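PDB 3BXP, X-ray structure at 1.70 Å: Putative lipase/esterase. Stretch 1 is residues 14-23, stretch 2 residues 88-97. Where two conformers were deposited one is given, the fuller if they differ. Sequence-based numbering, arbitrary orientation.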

# COMPACT_ATOMS: atom_id res chain seq x y z
N HIS B 14 -9.40 -31.73 -17.22
CA HIS B 14 -10.22 -30.51 -17.09
C HIS B 14 -9.72 -29.51 -18.11
O HIS B 14 -8.82 -28.70 -17.83
CB HIS B 14 -10.11 -29.92 -15.69
CG HIS B 14 -10.91 -30.66 -14.66
ND1 HIS B 14 -10.53 -31.89 -14.18
CD2 HIS B 14 -12.05 -30.33 -14.02
CE1 HIS B 14 -11.44 -32.32 -13.32
NE2 HIS B 14 -12.36 -31.37 -13.17
N PRO B 15 -10.29 -29.56 -19.33
CA PRO B 15 -9.88 -28.65 -20.40
C PRO B 15 -10.16 -27.22 -20.06
O PRO B 15 -11.04 -26.95 -19.24
CB PRO B 15 -10.78 -29.07 -21.56
CG PRO B 15 -11.10 -30.47 -21.27
CD PRO B 15 -11.26 -30.57 -19.80
N PHE B 16 -9.40 -26.32 -20.68
CA PHE B 16 -9.51 -24.89 -20.40
C PHE B 16 -9.02 -24.09 -21.57
O PHE B 16 -8.18 -24.55 -22.35
CB PHE B 16 -8.71 -24.49 -19.17
CG PHE B 16 -7.23 -24.79 -19.27
CD1 PHE B 16 -6.77 -26.08 -19.08
CD2 PHE B 16 -6.31 -23.77 -19.53
CE1 PHE B 16 -5.43 -26.37 -19.18
CE2 PHE B 16 -4.96 -24.08 -19.62
CZ PHE B 16 -4.52 -25.35 -19.43
N GLN B 17 -9.55 -22.88 -21.70
CA GLN B 17 -9.18 -22.03 -22.81
C GLN B 17 -8.25 -20.88 -22.46
O GLN B 17 -8.40 -20.18 -21.46
CB GLN B 17 -10.41 -21.51 -23.52
CG GLN B 17 -11.10 -22.63 -24.30
CD GLN B 17 -12.43 -22.20 -24.82
OE1 GLN B 17 -13.08 -21.35 -24.22
NE2 GLN B 17 -12.86 -22.78 -25.94
N ILE B 18 -7.30 -20.70 -23.36
CA ILE B 18 -6.35 -19.63 -23.23
C ILE B 18 -6.35 -18.84 -24.54
O ILE B 18 -6.67 -19.37 -25.61
CB ILE B 18 -4.94 -20.17 -22.97
CG1 ILE B 18 -4.40 -20.85 -24.24
CG2 ILE B 18 -4.92 -21.06 -21.71
CD1 ILE B 18 -2.88 -21.20 -24.15
N THR B 19 -5.98 -17.57 -24.45
CA THR B 19 -5.62 -16.77 -25.64
C THR B 19 -4.23 -16.23 -25.40
O THR B 19 -3.97 -15.55 -24.39
CB THR B 19 -6.61 -15.62 -25.86
OG1 THR B 19 -7.91 -16.16 -26.09
CG2 THR B 19 -6.22 -14.74 -27.07
N ALA B 20 -3.34 -16.47 -26.36
CA ALA B 20 -2.00 -15.88 -26.34
C ALA B 20 -1.90 -14.70 -27.27
O ALA B 20 -2.41 -14.69 -28.38
CB ALA B 20 -0.93 -16.90 -26.70
N TYR B 21 -1.29 -13.68 -26.74
CA TYR B 21 -1.00 -12.47 -27.53
C TYR B 21 0.51 -12.32 -27.60
O TYR B 21 1.16 -11.91 -26.63
CB TYR B 21 -1.61 -11.27 -26.84
CG TYR B 21 -3.09 -11.37 -26.63
CD1 TYR B 21 -3.98 -10.99 -27.63
CD2 TYR B 21 -3.60 -11.84 -25.45
CE1 TYR B 21 -5.34 -11.06 -27.42
CE2 TYR B 21 -4.98 -11.90 -25.23
CZ TYR B 21 -5.83 -11.50 -26.23
OH TYR B 21 -7.18 -11.57 -26.00
N TRP B 22 1.04 -12.72 -28.76
CA TRP B 22 2.46 -12.76 -29.00
C TRP B 22 2.92 -11.47 -29.59
O TRP B 22 2.53 -11.10 -30.69
CB TRP B 22 2.83 -13.94 -29.92
CG TRP B 22 2.41 -15.25 -29.50
CD1 TRP B 22 1.55 -16.11 -30.17
CD2 TRP B 22 2.81 -15.98 -28.30
NE1 TRP B 22 1.40 -17.27 -29.48
CE2 TRP B 22 2.13 -17.22 -28.32
CE3 TRP B 22 3.64 -15.69 -27.23
CZ2 TRP B 22 2.30 -18.18 -27.32
CZ3 TRP B 22 3.78 -16.62 -26.21
CH2 TRP B 22 3.14 -17.87 -26.28
N LEU B 23 3.74 -10.75 -28.84
CA LEU B 23 4.34 -9.51 -29.37
C LEU B 23 5.30 -9.81 -30.51
O LEU B 23 6.16 -10.67 -30.39
CB LEU B 23 5.03 -8.76 -28.22
CG LEU B 23 5.47 -7.32 -28.45
CD1 LEU B 23 4.31 -6.46 -28.86
CD2 LEU B 23 6.12 -6.80 -27.15
N GLN B 88 -3.41 -26.73 -11.42
CA GLN B 88 -2.86 -27.64 -12.45
C GLN B 88 -2.89 -26.96 -13.82
O GLN B 88 -1.91 -26.99 -14.57
CB GLN B 88 -3.58 -29.00 -12.41
CG GLN B 88 -3.34 -29.71 -11.08
CD GLN B 88 -4.29 -30.85 -10.70
OE1 GLN B 88 -5.39 -31.00 -11.21
NE2 GLN B 88 -3.87 -31.62 -9.71
N GLN B 89 -3.99 -26.27 -14.11
CA GLN B 89 -4.14 -25.54 -15.39
C GLN B 89 -3.16 -24.38 -15.52
O GLN B 89 -2.63 -24.13 -16.58
CB GLN B 89 -5.56 -25.02 -15.53
CG GLN B 89 -6.62 -26.10 -15.63
CD GLN B 89 -8.06 -25.58 -15.49
OE1 GLN B 89 -8.34 -24.52 -14.87
NE2 GLN B 89 -9.00 -26.34 -16.07
N LEU B 90 -2.94 -23.68 -14.42
CA LEU B 90 -1.99 -22.58 -14.42
C LEU B 90 -0.58 -23.19 -14.62
O LEU B 90 0.21 -22.69 -15.40
CB LEU B 90 -2.10 -21.79 -13.14
CG LEU B 90 -1.16 -20.60 -12.91
CD1 LEU B 90 -0.96 -19.72 -14.18
CD2 LEU B 90 -1.66 -19.76 -11.72
N GLY B 91 -0.29 -24.27 -13.92
CA GLY B 91 0.95 -25.00 -14.17
C GLY B 91 1.12 -25.49 -15.61
O GLY B 91 2.23 -25.42 -16.18
N ALA B 92 0.05 -26.06 -16.16
CA ALA B 92 0.03 -26.53 -17.54
C ALA B 92 0.23 -25.36 -18.54
O ALA B 92 0.82 -25.55 -19.60
CB ALA B 92 -1.25 -27.30 -17.84
N THR B 93 -0.25 -24.18 -18.18
CA THR B 93 -0.16 -22.99 -19.06
C THR B 93 1.29 -22.47 -19.07
O THR B 93 1.84 -22.04 -20.12
CB THR B 93 -1.17 -21.89 -18.62
OG1 THR B 93 -2.50 -22.41 -18.60
CG2 THR B 93 -1.11 -20.68 -19.55
N ILE B 94 1.87 -22.43 -17.89
CA ILE B 94 3.28 -22.09 -17.77
C ILE B 94 4.12 -23.09 -18.60
O ILE B 94 4.99 -22.69 -19.40
CB ILE B 94 3.75 -22.07 -16.31
CG1 ILE B 94 3.11 -20.87 -15.53
CG2 ILE B 94 5.27 -21.98 -16.27
CD1 ILE B 94 3.22 -20.98 -13.98
N ASP B 95 3.84 -24.37 -18.45
CA ASP B 95 4.52 -25.38 -19.27
C ASP B 95 4.33 -25.14 -20.76
O ASP B 95 5.27 -25.07 -21.55
CB ASP B 95 3.98 -26.75 -18.88
CG ASP B 95 4.72 -27.90 -19.53
OD1 ASP B 95 4.60 -28.00 -20.73
OD2 ASP B 95 5.34 -28.72 -18.84
N TRP B 96 3.09 -24.91 -21.15
CA TRP B 96 2.82 -24.64 -22.57
C TRP B 96 3.64 -23.44 -23.10
O TRP B 96 4.26 -23.48 -24.16
CB TRP B 96 1.32 -24.46 -22.81
CG TRP B 96 1.00 -24.23 -24.24
CD1 TRP B 96 0.90 -25.18 -25.24
CD2 TRP B 96 0.72 -22.97 -24.86
NE1 TRP B 96 0.58 -24.56 -26.43
CE2 TRP B 96 0.47 -23.21 -26.22
CE3 TRP B 96 0.64 -21.64 -24.38
CZ2 TRP B 96 0.14 -22.18 -27.12
CZ3 TRP B 96 0.33 -20.62 -25.28
CH2 TRP B 96 0.09 -20.91 -26.63
N ILE B 97 3.70 -22.38 -22.30
CA ILE B 97 4.46 -21.19 -22.68
C ILE B 97 5.92 -21.58 -22.92
O ILE B 97 6.51 -21.11 -23.88
CB ILE B 97 4.34 -20.08 -21.61
CG1 ILE B 97 2.94 -19.42 -21.70
CG2 ILE B 97 5.47 -19.05 -21.74
CD1 ILE B 97 2.49 -18.65 -20.49

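The strand at 16-23 packs across the helix at 88-97 with their N-to-C directions 41° apart and their axes 10.4 Å apart at closest approach, burying 435 Å² in total. Three residues, Q89, F16 and W96, account for much of this surface. Of the CA pairs in register the nearest is F16 with Q89, whose CA atoms lie 7.4 Å apart.

Q89 provides both the polar link and part of the apolar packing. Its extended side chain (chi1 m, chi2 t) carries the amide past the F16 ring, where NE2 donates a hydrogen bond to the backbone O of H14 (2.9 Å, N-H...O angle 160°); OE1 is satisfied elsewhere in the structure. The aliphatic part of the same side chain covers one face of the F16 ring, with Q89 CB 3.8 Å from the ring centroid and almost on its normal. A glutamine suits this buried position because its methylenes can lie on an aromatic face while its amide reaches a main-chain carbonyl.

F16, with chi1 in the p well, lays its ring against the helix, bringing CZ to 4.1 Å from A92 CB and CE2 to 3.1 Å from T93 OG1. The T93 hydroxyl is turned back into its own helix, where OG1 donates to Q89 O at 2.7 Å, so this polar atom is satisfied beside the phenyl ring.

One helical turn beyond A92, W96 presents its broad indole to the strand; W96, I18, A20 and W22 are all buried. The flat ring offers a face to I18 CD1, 3.7 Å from the centroid of the six-membered ring, whereas the small A20 methyl fits at the ring edge, its CB 4.1 Å from W96 CH2. W22 starts sideways, but its long indole brings CZ2 within 3.6 Å of W96 CH2; the two six-membered rings meet obliquely, their planes at 37°.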